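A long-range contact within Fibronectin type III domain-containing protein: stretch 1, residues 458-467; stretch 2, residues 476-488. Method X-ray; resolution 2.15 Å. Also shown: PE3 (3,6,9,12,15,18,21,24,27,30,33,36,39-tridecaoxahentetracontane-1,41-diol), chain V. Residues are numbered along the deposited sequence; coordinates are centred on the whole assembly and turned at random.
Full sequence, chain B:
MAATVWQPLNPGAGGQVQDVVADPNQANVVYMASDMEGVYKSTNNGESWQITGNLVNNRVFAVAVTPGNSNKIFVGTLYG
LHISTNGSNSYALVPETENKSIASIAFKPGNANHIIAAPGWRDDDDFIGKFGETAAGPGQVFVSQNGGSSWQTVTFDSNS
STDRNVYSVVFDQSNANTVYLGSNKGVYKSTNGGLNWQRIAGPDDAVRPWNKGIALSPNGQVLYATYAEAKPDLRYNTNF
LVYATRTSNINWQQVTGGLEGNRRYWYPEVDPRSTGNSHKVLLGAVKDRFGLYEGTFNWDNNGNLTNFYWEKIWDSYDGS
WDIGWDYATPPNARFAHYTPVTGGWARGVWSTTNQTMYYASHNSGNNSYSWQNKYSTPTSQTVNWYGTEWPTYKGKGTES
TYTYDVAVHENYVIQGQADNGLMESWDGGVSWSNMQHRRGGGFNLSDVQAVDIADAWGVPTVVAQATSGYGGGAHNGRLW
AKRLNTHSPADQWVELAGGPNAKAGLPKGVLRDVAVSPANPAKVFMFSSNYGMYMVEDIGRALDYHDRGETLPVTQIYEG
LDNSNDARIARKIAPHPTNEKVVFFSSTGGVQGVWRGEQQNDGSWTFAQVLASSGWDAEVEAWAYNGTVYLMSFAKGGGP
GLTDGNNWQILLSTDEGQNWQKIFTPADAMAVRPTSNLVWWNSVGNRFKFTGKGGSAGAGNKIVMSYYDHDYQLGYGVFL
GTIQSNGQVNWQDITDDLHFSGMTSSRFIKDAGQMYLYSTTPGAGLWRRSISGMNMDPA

Stretch 1 (458-467) GVPTVVAQAT
Stretch 2 476-488: NGRLWAKRLNTHS

Two neighbouring strands run antiparallel, their N-to-C directions 154° apart and their axes 4.4 Å apart at closest approach, burying 820 Å² in all. The register pairs Thr461 with Arg483 (CA to CA 4.2 Å), Val462 with Lys482, Val463 with Ala481, Ala464 with Trp480 and Gln465 with Leu479. Val462–Lys482 and Ala464–Trp480 are the hydrogen-bonded pairs. Val462 N gives to Lys482 O at 2.8 Å and Lys482 N returns to Val462 O at 2.9 Å; Ala464 N to Trp480 O and Trp480 N to Ala464 O are both 2.9 Å. In the intervening non-hydrogen-bonded pairs CA-H groups approach carbonyls, as where Ala481 CA lies 3.1 Å from Val462 O. The ladder extends past the paired residues through Leu484 N to Pro460 O at 2.8 Å and Ala466 N to Arg478 O at 3.2 Å.

Val462 covers the most surface. Built at phi/psi -67/137 with chi1 t, it shares a sheet face with Lys482, Ala464 and Trp480. Val462 CG2 packs 3.7 Å from Leu484 CD2. Leu484, next in cover, sits just beyond its strand at -88/65; chi1 m and chi2 t set the branched end against Val462, while Leu484 CB lies 4.3 Å from Pro460 CG. One leucine thus combines a backbone bond with two apolar neighbours.

Trp480 is the third large contributor. At -114/153, with chi1 m and chi2 75°, its CB leaves on the Val462 face, but the indole swings nearer the partner strand. One small alanine lies against the ring: Ala466 CB is 3.6 Å from Trp480 CD1, and Trp480 NE1 makes a weak hydrogen bond to Ala466 O at 3.1 Å, its angle only 123°. The ring therefore meets both a methyl and a carbonyl.

The other face carries Thr461, Val463, Gln465, Leu479, Ala481 and Arg483. Thr461 (chi1 m) puts CG2 4.0 Å from Ala481 CB, while its OG1 donates to Val459 O at 2.9 Å within its own stretch. Gln465 (chi1 t, chi2 p, chi3 31°) turns its amide back onto the partner backbone: NE2 donates to Asn476 O and OE1 accepts from Arg478 N, both at 3.1 Å. A side-chain amide thus uses donor and acceptor together where the second strand begins. Close by, Thr467 (chi1 t) donates from OG1 to Asn476 OD1 at 3.0 Å, and Arg478 NE reaches that same OD1 in a weak bond of 3.2 Å.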

# COMPACT_ATOMS: atom_id res chain seq x y z
N GLY B 458 6.50 -13.54 -17.45
CA GLY B 458 5.20 -13.45 -18.07
C GLY B 458 4.68 -12.05 -18.32
O GLY B 458 3.64 -11.90 -18.96
N VAL B 459 5.38 -11.02 -17.85
CA VAL B 459 4.97 -9.64 -18.05
C VAL B 459 5.78 -9.07 -19.22
O VAL B 459 7.02 -9.05 -19.14
CB VAL B 459 5.18 -8.79 -16.79
CG1 VAL B 459 4.53 -7.42 -16.94
CG2 VAL B 459 4.61 -9.51 -15.57
N PRO B 460 5.14 -8.61 -20.29
CA PRO B 460 5.90 -8.01 -21.39
C PRO B 460 6.65 -6.77 -20.92
O PRO B 460 6.13 -5.96 -20.16
CB PRO B 460 4.82 -7.65 -22.42
CG PRO B 460 3.55 -7.56 -21.64
CD PRO B 460 3.69 -8.54 -20.51
N THR B 461 7.90 -6.65 -21.37
CA THR B 461 8.82 -5.67 -20.82
C THR B 461 9.62 -5.03 -21.94
O THR B 461 10.34 -5.72 -22.67
CB THR B 461 9.76 -6.32 -19.80
OG1 THR B 461 8.99 -6.96 -18.78
CG2 THR B 461 10.70 -5.29 -19.18
N VAL B 462 9.49 -3.70 -22.08
CA VAL B 462 10.30 -2.96 -23.04
C VAL B 462 11.75 -3.01 -22.59
O VAL B 462 12.06 -2.86 -21.41
CB VAL B 462 9.80 -1.51 -23.14
CG1 VAL B 462 10.27 -0.88 -24.45
CG2 VAL B 462 8.29 -1.44 -23.00
N VAL B 463 12.66 -3.22 -23.55
CA VAL B 463 14.09 -3.07 -23.33
C VAL B 463 14.60 -2.02 -24.30
O VAL B 463 14.13 -1.93 -25.44
CB VAL B 463 14.86 -4.39 -23.49
CG1 VAL B 463 14.37 -5.41 -22.49
CG2 VAL B 463 14.72 -4.93 -24.92
N ALA B 464 15.56 -1.20 -23.85
CA ALA B 464 16.02 -0.10 -24.67
C ALA B 464 17.48 0.22 -24.38
O ALA B 464 17.92 0.16 -23.23
CB ALA B 464 15.16 1.16 -24.44
N GLN B 465 18.21 0.55 -25.44
CA GLN B 465 19.46 1.29 -25.31
C GLN B 465 19.09 2.77 -25.21
O GLN B 465 18.50 3.33 -26.13
CB GLN B 465 20.36 1.01 -26.51
CG GLN B 465 21.30 2.15 -26.91
CD GLN B 465 22.34 2.45 -25.85
OE1 GLN B 465 22.76 1.56 -25.11
NE2 GLN B 465 22.76 3.71 -25.78
N ALA B 466 19.40 3.39 -24.07
CA ALA B 466 18.97 4.76 -23.82
C ALA B 466 20.05 5.51 -23.05
O ALA B 466 20.50 5.04 -22.00
CB ALA B 466 17.65 4.80 -23.04
N THR B 467 20.44 6.67 -23.55
CA THR B 467 21.58 7.39 -23.00
C THR B 467 21.45 8.87 -23.34
O THR B 467 20.57 9.29 -24.08
CB THR B 467 22.89 6.81 -23.53
OG1 THR B 467 23.99 7.40 -22.83
CG2 THR B 467 23.02 7.12 -25.01
N ASN B 476 27.09 6.66 -24.15
CA ASN B 476 27.50 5.33 -23.70
C ASN B 476 26.33 4.37 -23.83
O ASN B 476 25.21 4.76 -24.16
CB ASN B 476 28.01 5.37 -22.25
CG ASN B 476 27.17 6.25 -21.36
OD1 ASN B 476 25.98 6.00 -21.16
ND2 ASN B 476 27.78 7.30 -20.82
N GLY B 477 26.61 3.10 -23.56
CA GLY B 477 25.58 2.07 -23.58
C GLY B 477 24.94 1.90 -22.22
O GLY B 477 25.64 1.76 -21.21
N ARG B 478 23.61 1.91 -22.20
CA ARG B 478 22.83 1.65 -20.99
C ARG B 478 21.62 0.82 -21.37
O ARG B 478 20.93 1.13 -22.35
CB ARG B 478 22.35 2.95 -20.33
CG ARG B 478 23.41 3.94 -19.92
CD ARG B 478 22.73 5.16 -19.32
NE ARG B 478 23.66 6.20 -18.91
CZ ARG B 478 24.01 6.43 -17.65
NH1 ARG B 478 23.52 5.67 -16.67
NH2 ARG B 478 24.86 7.41 -17.36
N LEU B 479 21.34 -0.22 -20.58
CA LEU B 479 20.19 -1.08 -20.81
C LEU B 479 19.09 -0.71 -19.82
O LEU B 479 19.28 -0.81 -18.61
CB LEU B 479 20.59 -2.55 -20.65
CG LEU B 479 19.49 -3.59 -20.89
CD1 LEU B 479 19.11 -3.65 -22.36
CD2 LEU B 479 19.96 -4.95 -20.39
N TRP B 480 17.95 -0.25 -20.35
CA TRP B 480 16.80 0.10 -19.54
C TRP B 480 15.65 -0.85 -19.82
O TRP B 480 15.55 -1.43 -20.91
CB TRP B 480 16.35 1.55 -19.81
CG TRP B 480 17.37 2.58 -19.42
CD1 TRP B 480 18.52 2.89 -20.09
CD2 TRP B 480 17.32 3.45 -18.28
NE1 TRP B 480 19.19 3.89 -19.43
CE2 TRP B 480 18.48 4.25 -18.32
CE3 TRP B 480 16.41 3.62 -17.23
CZ2 TRP B 480 18.75 5.21 -17.35
CZ3 TRP B 480 16.69 4.57 -16.26
CH2 TRP B 480 17.85 5.36 -16.33
N ALA B 481 14.77 -1.01 -18.83
CA ALA B 481 13.66 -1.95 -18.92
C ALA B 481 12.41 -1.32 -18.32
O ALA B 481 12.47 -0.73 -17.24
CB ALA B 481 13.98 -3.26 -18.19
N LYS B 482 11.28 -1.45 -19.02
CA LYS B 482 9.99 -0.97 -18.53
C LYS B 482 9.00 -2.13 -18.56
O LYS B 482 8.59 -2.58 -19.64
CB LYS B 482 9.46 0.20 -19.34
CG LYS B 482 7.96 0.45 -19.12
CD LYS B 482 7.45 1.67 -19.86
CE LYS B 482 7.91 2.96 -19.18
NZ LYS B 482 7.38 4.18 -19.86
N ARG B 483 8.61 -2.61 -17.38
CA ARG B 483 7.59 -3.65 -17.31
C ARG B 483 6.23 -3.05 -17.64
O ARG B 483 5.81 -2.05 -17.05
CB ARG B 483 7.58 -4.27 -15.91
CG ARG B 483 8.75 -5.20 -15.66
CD ARG B 483 8.93 -5.48 -14.17
NE ARG B 483 9.59 -4.37 -13.49
CZ ARG B 483 10.17 -4.47 -12.30
NH1 ARG B 483 10.18 -5.63 -11.66
NH2 ARG B 483 10.75 -3.40 -11.75
N LEU B 484 5.54 -3.66 -18.61
CA LEU B 484 4.24 -3.17 -19.06
C LEU B 484 3.14 -3.79 -18.20
O LEU B 484 2.30 -4.57 -18.66
CB LEU B 484 4.05 -3.46 -20.54
CG LEU B 484 5.06 -2.77 -21.46
CD1 LEU B 484 4.94 -3.29 -22.89
CD2 LEU B 484 4.90 -1.26 -21.41
N ASN B 485 3.16 -3.42 -16.91
CA ASN B 485 2.17 -3.93 -15.98
C ASN B 485 0.77 -3.46 -16.34
O ASN B 485 -0.20 -4.21 -16.22
CB ASN B 485 2.52 -3.49 -14.55
CG ASN B 485 3.79 -4.15 -14.03
OD1 ASN B 485 3.94 -5.37 -14.10
ND2 ASN B 485 4.70 -3.34 -13.52
N THR B 486 0.65 -2.21 -16.79
CA THR B 486 -0.65 -1.63 -17.09
C THR B 486 -0.79 -1.14 -18.53
O THR B 486 -1.90 -0.75 -18.92
CB THR B 486 -0.96 -0.46 -16.14
OG1 THR B 486 0.02 0.57 -16.31
CG2 THR B 486 -0.97 -0.92 -14.69
N HIS B 487 0.28 -1.15 -19.32
CA HIS B 487 0.28 -0.55 -20.65
C HIS B 487 -0.26 0.88 -20.59
O HIS B 487 -1.15 1.27 -21.34
CB HIS B 487 -0.52 -1.41 -21.64
CG HIS B 487 0.10 -2.74 -21.92
ND1 HIS B 487 0.02 -3.80 -21.04
CD2 HIS B 487 0.81 -3.19 -22.98
CE1 HIS B 487 0.66 -4.84 -21.55
NE2 HIS B 487 1.14 -4.49 -22.73
N SER B 488 0.29 1.64 -19.66
CA SER B 488 -0.21 2.97 -19.35
C SER B 488 0.98 3.83 -18.93
O SER B 488 2.07 3.31 -18.67
CB SER B 488 -1.26 2.92 -18.23
OG SER B 488 -0.67 3.20 -16.98
O43 PE3 V . 3.98 -11.82 -21.98
C42 PE3 V . 4.80 -12.25 -23.07
C41 PE3 V . 5.45 -11.04 -23.75
O40 PE3 V . 6.26 -11.54 -24.83
C39 PE3 V . 6.89 -10.46 -25.53
C38 PE3 V . 7.73 -11.05 -26.66
O37 PE3 V . 6.88 -11.79 -27.56